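Local coordinates for protein lytic polysaccharide monooxygenase (Neurospora crassa, PDB 4QI8) that probably cleaves cellulose chains by copper-dependent oxidation of their beta-1,4-glycosidic bonds, using a reductant and an oxygen cosubstrate, at residues H72-V83 / S135-H146. Numbering follows the deposited sequence.
Sequences HPGPMQFYLARV and SYLLRAEHIGLH. With CU (copper (II) ion), chain C.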
ATOM      1  N   HIS A  72       1.835  13.831  -6.680  1.00  6.88           N
ATOM      2  CA  HIS A  72       3.110  14.096  -6.016  1.00  6.79           C
ATOM      3  C   HIS A  72       4.123  13.067  -6.510  1.00  6.82           C
ATOM      4  O   HIS A  72       3.748  11.936  -6.841  1.00  7.07           O
ATOM      5  CB  HIS A  72       3.000  14.018  -4.496  1.00  6.86           C
ATOM      6  CG  HIS A  72       2.055  15.008  -3.890  1.00  6.43           C
ATOM      7  ND1 HIS A  72       2.189  16.369  -4.070  1.00  7.41           N
ATOM      8  CD2 HIS A  72       0.999  14.841  -3.060  1.00  5.73           C
ATOM      9  CE1 HIS A  72       1.242  16.989  -3.383  1.00  7.28           C
ATOM     10  NE2 HIS A  72       0.503  16.088  -2.766  1.00  7.15           N
ATOM     11  N   PRO A  73       5.414  13.434  -6.538  1.00  6.98           N
ATOM     12  CA  PRO A  73       6.444  12.487  -6.977  1.00  7.27           C
ATOM     13  C   PRO A  73       6.782  11.482  -5.883  1.00  6.52           C
ATOM     14  O   PRO A  73       6.952  11.849  -4.722  1.00  8.04           O
ATOM     15  CB  PRO A  73       7.640  13.392  -7.248  1.00  7.25           C
ATOM     16  CG  PRO A  73       7.459  14.531  -6.287  1.00  7.13           C
ATOM     17  CD  PRO A  73       5.975  14.764  -6.241  1.00  7.38           C
ATOM     18  N   GLY A  74       6.901  10.222  -6.263  1.00  6.42           N
ATOM     19  CA  GLY A  74       7.318   9.184  -5.356  1.00  6.14           C
ATOM     20  C   GLY A  74       6.675   7.859  -5.696  1.00  6.53           C
ATOM     21  O   GLY A  74       5.910   7.757  -6.662  1.00  6.26           O
ATOM     22  N   PRO A  75       6.990   6.830  -4.904  1.00  6.50           N
ATOM     23  CA  PRO A  75       6.581   5.466  -5.249  1.00  7.15           C
ATOM     24  C   PRO A  75       5.221   5.029  -4.713  1.00  6.20           C
ATOM     25  O   PRO A  75       4.860   5.321  -3.572  1.00  6.42           O
ATOM     26  CB  PRO A  75       7.652   4.618  -4.569  1.00  6.78           C
ATOM     27  CG  PRO A  75       7.986   5.409  -3.352  1.00  6.95           C
ATOM     28  CD  PRO A  75       7.987   6.835  -3.818  1.00  6.33           C
ATOM     29  N   MET A  76       4.494   4.298  -5.552  1.00  5.68           N
ATOM     30  CA  MET A  76       3.457   3.397  -5.065  1.00  6.14           C
ATOM     31  C   MET A  76       4.085   2.125  -4.512  1.00  6.04           C
ATOM     32  O   MET A  76       5.046   1.591  -5.087  1.00  6.84           O
ATOM     33  CB  MET A  76       2.510   2.979  -6.186  1.00  7.11           C
ATOM     34  CG  MET A  76       1.655   4.081  -6.740  1.00  7.93           C
ATOM     35  SD  MET A  76       0.506   4.807  -5.542  1.00  7.93           S
ATOM     36  CE  MET A  76      -0.434   3.396  -5.050  1.00 11.27           C
ATOM     37  N   GLN A  77       3.507   1.603  -3.435  1.00  5.84           N
ATOM     38  CA  GLN A  77       3.883   0.290  -2.905  1.00  6.33           C
ATOM     39  C   GLN A  77       2.616  -0.417  -2.434  1.00  5.65           C
ATOM     40  O   GLN A  77       1.678   0.230  -1.959  1.00  6.24           O
ATOM     41  CB  GLN A  77       4.907   0.404  -1.768  1.00  6.36           C
ATOM     42  CG  GLN A  77       6.008   1.406  -2.061  1.00  6.17           C
ATOM     43  CD  GLN A  77       7.248   1.289  -1.190  1.00  6.99           C
ATOM     44  OE1 GLN A  77       8.356   1.523  -1.668  1.00  8.63           O
ATOM     45  NE2 GLN A  77       7.076   0.953   0.080  1.00  7.75           N
ATOM     46  N   PHE A  78       2.594  -1.741  -2.566  1.00  6.55           N
ATOM     47  CA  PHE A  78       1.462  -2.555  -2.127  1.00  6.36           C
ATOM     48  C   PHE A  78       1.936  -3.722  -1.276  1.00  6.06           C
ATOM     49  O   PHE A  78       2.951  -4.358  -1.581  1.00  6.71           O
ATOM     50  CB  PHE A  78       0.667  -3.102  -3.328  1.00  6.95           C
ATOM     51  CG  PHE A  78      -0.030  -2.044  -4.141  1.00  7.31           C
ATOM     52  CD1 PHE A  78      -1.267  -1.548  -3.746  1.00  7.35           C
ATOM     53  CD2 PHE A  78       0.550  -1.540  -5.298  1.00  8.37           C
ATOM     54  CE1 PHE A  78      -1.904  -0.584  -4.489  1.00  8.43           C
ATOM     55  CE2 PHE A  78      -0.086  -0.555  -6.031  1.00  8.81           C
ATOM     56  CZ  PHE A  78      -1.309  -0.079  -5.624  1.00  8.84           C
ATOM     57  N   TYR A  79       1.173  -4.017  -0.226  1.00  6.19           N
ATOM     58  CA  TYR A  79       1.454  -5.113   0.682  1.00  5.96           C
ATOM     59  C   TYR A  79       0.189  -5.936   0.896  1.00  5.91           C
ATOM     60  O   TYR A  79      -0.927  -5.404   0.868  1.00  6.80           O
ATOM     61  CB  TYR A  79       1.889  -4.610   2.050  1.00  6.30           C
ATOM     62  CG  TYR A  79       3.202  -3.869   2.158  1.00  6.41           C
ATOM     63  CD1 TYR A  79       3.349  -2.573   1.686  1.00  6.76           C
ATOM     64  CD2 TYR A  79       4.300  -4.461   2.792  1.00  6.58           C
ATOM     65  CE1 TYR A  79       4.561  -1.886   1.838  1.00  6.79           C
ATOM     66  CE2 TYR A  79       5.490  -3.778   2.962  1.00  7.56           C
ATOM     67  CZ  TYR A  79       5.621  -2.505   2.482  1.00  6.31           C
ATOM     68  OH  TYR A  79       6.809  -1.849   2.678  1.00  7.48           O
ATOM     69  N   LEU A  80       0.388  -7.222   1.168  1.00  6.37           N
ATOM     70  CA  LEU A  80      -0.686  -8.102   1.607  1.00  6.10           C
ATOM     71  C   LEU A  80      -0.443  -8.594   3.028  1.00  6.59           C
ATOM     72  O   LEU A  80       0.703  -8.724   3.466  1.00  7.05           O
ATOM     73  CB  LEU A  80      -0.746  -9.337   0.712  1.00  7.84           C
ATOM     74  CG  LEU A  80      -1.383  -9.141  -0.660  1.00  7.27           C
ATOM     75  CD1 LEU A  80      -1.174 -10.371  -1.544  1.00  7.51           C
ATOM     76  CD2 LEU A  80      -2.883  -8.849  -0.539  1.00  7.88           C
ATOM     77  N   ALA A  81      -1.533  -8.905   3.727  1.00  6.64           N
ATOM     78  CA  ALA A  81      -1.464  -9.574   5.026  1.00  6.93           C
ATOM     79  C   ALA A  81      -2.618 -10.553   5.103  1.00  7.08           C
ATOM     80  O   ALA A  81      -3.762 -10.184   4.853  1.00  7.82           O
ATOM     81  CB  ALA A  81      -1.537  -8.570   6.167  1.00  7.90           C
ATOM     82  N   ARG A  82      -2.316 -11.798   5.462  1.00  8.17           N
ATOM     83  CA  ARG A  82      -3.332 -12.838   5.496  1.00  8.78           C
ATOM     84  C   ARG A  82      -3.974 -12.949   6.874  1.00  9.19           C
ATOM     85  O   ARG A  82      -3.311 -13.171   7.891  1.00 10.10           O
ATOM     86  CB  ARG A  82      -2.738 -14.188   5.101  1.00  9.40           C
ATOM     87  CG  ARG A  82      -3.795 -15.268   4.961  1.00 10.45           C
ATOM     88  CD  ARG A  82      -3.204 -16.596   4.533  1.00 11.20           C
ATOM     89  NE  ARG A  82      -4.214 -17.641   4.358  1.00 12.52           N
ATOM     90  CZ  ARG A  82      -4.767 -18.340   5.346  1.00 12.98           C
ATOM     91  NH1 ARG A  82      -4.426 -18.134   6.611  1.00 14.90           N
ATOM     92  NH2 ARG A  82      -5.663 -19.274   5.062  1.00 15.36           N
ATOM     93  N   VAL A  83      -5.293 -12.836   6.899  1.00  9.35           N
ATOM     94  CA  VAL A  83      -6.044 -12.998   8.127  1.00  9.44           C
ATOM     95  C   VAL A  83      -5.895 -14.446   8.630  1.00 11.22           C
ATOM     96  O   VAL A  83      -6.074 -15.373   7.852  1.00 11.72           O
ATOM     97  CB  VAL A  83      -7.528 -12.707   7.874  1.00 10.23           C
ATOM     98  CG1 VAL A  83      -8.325 -12.891   9.149  0.86 10.50           C
ATOM     99  CG2 VAL A  83      -7.735 -11.297   7.304  0.83  8.66           C
ATOM    100  N   SER A 135      -8.646 -14.947   3.565  1.00 10.63           N
ATOM    101  CA  SER A 135      -8.954 -13.524   3.614  1.00  9.62           C
ATOM    102  C   SER A 135      -7.674 -12.732   3.807  1.00  8.48           C
ATOM    103  O   SER A 135      -6.789 -13.162   4.544  1.00 10.05           O
ATOM    104  CB  SER A 135      -9.929 -13.235   4.743  1.00 11.47           C
ATOM    105  OG  SER A 135     -11.157 -13.908   4.530  1.00 15.57           O
ATOM    106  N   TYR A 136      -7.600 -11.576   3.153  1.00  8.68           N
ATOM    107  CA  TYR A 136      -6.404 -10.741   3.167  1.00  7.65           C
ATOM    108  C   TYR A 136      -6.758  -9.264   3.245  1.00  7.10           C
ATOM    109  O   TYR A 136      -7.796  -8.833   2.724  1.00  7.56           O
ATOM    110  CB  TYR A 136      -5.603 -10.902   1.873  1.00  8.51           C
ATOM    111  CG  TYR A 136      -4.759 -12.149   1.739  1.00  8.41           C
ATOM    112  CD1 TYR A 136      -5.330 -13.375   1.401  1.00  8.88           C
ATOM    113  CD2 TYR A 136      -3.384 -12.092   1.904  1.00  8.24           C
ATOM    114  CE1 TYR A 136      -4.553 -14.510   1.254  1.00  9.61           C
ATOM    115  CE2 TYR A 136      -2.595 -13.217   1.753  1.00  8.76           C
ATOM    116  CZ  TYR A 136      -3.181 -14.418   1.416  1.00  8.67           C
ATOM    117  OH  TYR A 136      -2.361 -15.517   1.281  1.00 10.07           O
ATOM    118  N   LEU A 137      -5.863  -8.486   3.853  1.00  6.71           N
ATOM    119  CA  LEU A 137      -5.838  -7.055   3.643  1.00  6.00           C
ATOM    120  C   LEU A 137      -4.817  -6.731   2.565  1.00  6.53           C
ATOM    121  O   LEU A 137      -3.720  -7.306   2.546  1.00  6.68           O
ATOM    122  CB  LEU A 137      -5.460  -6.325   4.927  1.00  6.60           C
ATOM    123  CG  LEU A 137      -6.428  -6.541   6.089  1.00  8.14           C
ATOM    124  CD1 LEU A 137      -5.897  -5.889   7.361  1.00  8.60           C
ATOM    125  CD2 LEU A 137      -7.791  -5.982   5.751  1.00 10.95           C
ATOM    126  N   LEU A 138      -5.184  -5.789   1.694  1.00  5.93           N
ATOM    127  CA  LEU A 138      -4.289  -5.242   0.685  1.00  6.02           C
ATOM    128  C   LEU A 138      -4.075  -3.776   1.009  1.00  5.76           C
ATOM    129  O   LEU A 138      -5.009  -2.979   0.931  1.00  5.94           O
ATOM    130  CB  LEU A 138      -4.880  -5.400  -0.711  1.00  6.01           C
ATOM    131  CG  LEU A 138      -4.110  -4.728  -1.852  1.00  7.01           C
ATOM    132  CD1 LEU A 138      -2.708  -5.290  -2.051  1.00  7.57           C
ATOM    133  CD2 LEU A 138      -4.913  -4.842  -3.127  1.00  7.64           C
ATOM    134  N   ARG A 139      -2.860  -3.445   1.430  1.00  5.62           N
ATOM    135  CA  ARG A 139      -2.495  -2.084   1.790  1.00  5.58           C
ATOM    136  C   ARG A 139      -1.900  -1.380   0.579  1.00  6.39           C
ATOM    137  O   ARG A 139      -0.940  -1.863  -0.019  1.00  6.55           O
ATOM    138  CB  ARG A 139      -1.490  -2.101   2.948  1.00  5.54           C
ATOM    139  CG  ARG A 139      -0.935  -0.750   3.355  1.00  5.76           C
ATOM    140  CD  ARG A 139       0.027  -0.914   4.521  1.00  6.20           C
ATOM    141  NE  ARG A 139       0.612   0.355   4.948  1.00  5.96           N
ATOM    142  CZ  ARG A 139       1.655   0.931   4.369  1.00  5.61           C
ATOM    143  NH1 ARG A 139       2.264   0.331   3.350  1.00  5.83           N
ATOM    144  NH2 ARG A 139       2.099   2.097   4.812  1.00  5.95           N
ATOM    145  N   ALA A 140      -2.474  -0.222   0.251  1.00  5.80           N
ATOM    146  CA  ALA A 140      -1.984   0.674  -0.790  1.00  5.86           C
ATOM    147  C   ALA A 140      -1.300   1.848  -0.128  1.00  5.57           C
ATOM    148  O   ALA A 140      -1.841   2.415   0.819  1.00  5.57           O
ATOM    149  CB  ALA A 140      -3.147   1.187  -1.615  1.00  7.45           C
ATOM    150  N   GLU A 141      -0.139   2.236  -0.646  1.00  5.75           N
ATOM    151  CA  GLU A 141       0.457   3.495  -0.249  1.00  5.36           C
ATOM    152  C   GLU A 141       1.117   4.184  -1.422  1.00  5.08           C
ATOM    153  O   GLU A 141       1.723   3.547  -2.285  1.00  6.08           O
ATOM    154  CB  GLU A 141       1.460   3.352   0.898  1.00  8.46           C
ATOM    155  CG  GLU A 141       2.831   2.837   0.499  1.00  8.09           C
ATOM    156  CD  GLU A 141       3.749   2.564   1.681  1.00  6.78           C
ATOM    157  OE1 GLU A 141       4.535   1.597   1.570  1.00  8.19           O
ATOM    158  OE2 GLU A 141       3.653   3.253   2.727  1.00  7.90           O
ATOM    159  N   HIS A 142       0.979   5.501  -1.426  1.00  5.14           N
ATOM    160  CA  HIS A 142       1.816   6.354  -2.227  1.00  5.15           C
ATOM    161  C   HIS A 142       2.651   7.194  -1.271  1.00  5.19           C
ATOM    162  O   HIS A 142       2.119   7.739  -0.297  1.00  5.82           O
ATOM    163  CB  HIS A 142       1.014   7.287  -3.126  1.00  5.94           C
ATOM    164  CG  HIS A 142       1.896   7.994  -4.087  1.00  5.45           C
ATOM    165  ND1 HIS A 142       2.103   9.357  -4.062  1.00  6.47           N
ATOM    166  CD2 HIS A 142       2.720   7.492  -5.034  1.00  6.35           C
ATOM    167  CE1 HIS A 142       3.003   9.660  -4.979  1.00  6.54           C
ATOM    168  NE2 HIS A 142       3.398   8.548  -5.573  1.00  7.36           N
ATOM    169  N   ILE A 143       3.944   7.319  -1.561  1.00  5.18           N
ATOM    170  CA  ILE A 143       4.834   8.111  -0.719  1.00  5.52           C
ATOM    171  C   ILE A 143       5.266   9.346  -1.494  1.00  5.57           C
ATOM    172  O   ILE A 143       6.079   9.258  -2.413  1.00  6.79           O
ATOM    173  CB  ILE A 143       6.075   7.309  -0.254  1.00  6.88           C
ATOM    174  CG1 ILE A 143       5.672   5.911   0.236  1.00  7.06           C
ATOM    175  CG2 ILE A 143       6.768   8.079   0.842  1.00  6.78           C
ATOM    176  CD1 ILE A 143       6.848   5.022   0.655  1.00  8.08           C
ATOM    177  N   GLY A 144       4.704  10.501  -1.145  1.00  5.68           N
ATOM    178  CA  GLY A 144       5.053  11.751  -1.795  1.00  5.75           C
ATOM    179  C   GLY A 144       6.332  12.306  -1.208  1.00  5.23           C
ATOM    180  O   GLY A 144       6.399  12.586  -0.008  1.00  5.85           O
ATOM    181  N   LEU A 145       7.336  12.476  -2.066  1.00  5.42           N
ATOM    182  CA  LEU A 145       8.700  12.787  -1.632  1.00  5.96           C
ATOM    183  C   LEU A 145       9.195  14.190  -1.989  1.00  6.33           C
ATOM    184  O   LEU A 145      10.369  14.495  -1.820  1.00  6.92           O
ATOM    185  CB  LEU A 145       9.674  11.758  -2.217  1.00  6.51           C
ATOM    186  CG  LEU A 145       9.468  10.324  -1.734  1.00  6.92           C
ATOM    187  CD1 LEU A 145      10.395   9.407  -2.492  1.00  7.54           C
ATOM    188  CD2 LEU A 145       9.696  10.194  -0.239  1.00  7.44           C
ATOM    189  N   HIS A 146       8.315  15.038  -2.503  1.00  6.32           N
ATOM    190  CA  HIS A 146       8.735  16.342  -3.005  1.00  6.79           C
ATOM    191  C   HIS A 146       9.437  17.229  -1.973  1.00  7.06           C
ATOM    192  O   HIS A 146      10.264  18.050  -2.374  1.00  7.98           O
ATOM    193  CB  HIS A 146       7.562  17.087  -3.651  1.00  7.47           C
ATOM    194  CG  HIS A 146       6.315  17.075  -2.838  1.00  7.76           C
ATOM    195  ND1 HIS A 146       5.616  15.916  -2.576  1.00  8.44           N
ATOM    196  CD2 HIS A 146       5.643  18.075  -2.228  1.00  9.41           C
ATOM    197  CE1 HIS A 146       4.564  16.210  -1.832  1.00  8.41           C
ATOM    198  NE2 HIS A 146       4.560  17.512  -1.606  1.00  9.55           N
TER
HETATM  199 CU    CU C 301      -0.956  16.559  -1.471  1.00  6.65          CU
HETATM  200  O   HOH W   1       1.185  -0.488   0.777  1.00 17.52           O
HETATM  201  O   HOH W   2      -8.144 -16.184   6.202  1.00 15.09           O
HETATM  202  O   HOH W   3       0.459  17.537  -0.356  1.00 10.44           O
HETATM  203  O   HOH W   4      -1.369  18.747  -2.624  1.00 11.52           O
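Gln77 and Glu141 face each other as a hydrogen-bonded pair where strand 76-82 runs antiparallel to strand 134-144 in the beta-sandwich of this AA9 monooxygenase. The pairing leads at one end to the copper site. Backbone bonds run from Leu145 N to Pro73 O at one end to Val83 N and Ser135 O at the other.

Glu141 CB points to the face shared with Gln77, Tyr79 and Arg139. A chi1 of 79° sets CG over the backbone, with N on one side and C on the other. This brings Glu141 CG to 3.9 Å from Gln77 CB, alongside the neighbouring chain. Farther out, CD carries the two carboxylate oxygens to different partners. Glu141 OE1 accepts a hydrogen bond from Gln77 NE2 at 3.0 Å, with the donor above the carboxylate plane. Glu141 OE1 also lies at the edge of the Tyr79 ring, 3.5 Å from Tyr79 CE1, and is hydrogen-bonded to Tyr185 OH. Glu141 OE2 forms a salt bridge with Arg139 NH2 at 2.8 Å. The buried carboxylate is thus gripped at both oxygens, which would favour its charged form. Gln77 OE1 turns to Asn206.

On the face holding Met76 and Phe78, the His142 ring meets backbone carbonyls edge-on. His142 NE2 gives a weak hydrogen bond to Gly74 O at 2.8 Å, while His142 ND1 is hydrogen-bonded to Tyr2 OH. Met76 SD lies obliquely to this ring and touches His142 CB at 3.5 Å.

Toward the metal, the rings of His72 and His146 form an offset stack, with planes 12° apart. His146 is probably part of the O2-binding site, as is the adjacent Gln155. His1 and Tyr157 complete the protein side of the copper site with His72. His146 CE1 lies over one face of the His72 ring, 3.3 Å from His72 ND1, and His72 NE2 binds copper at 2.0 Å.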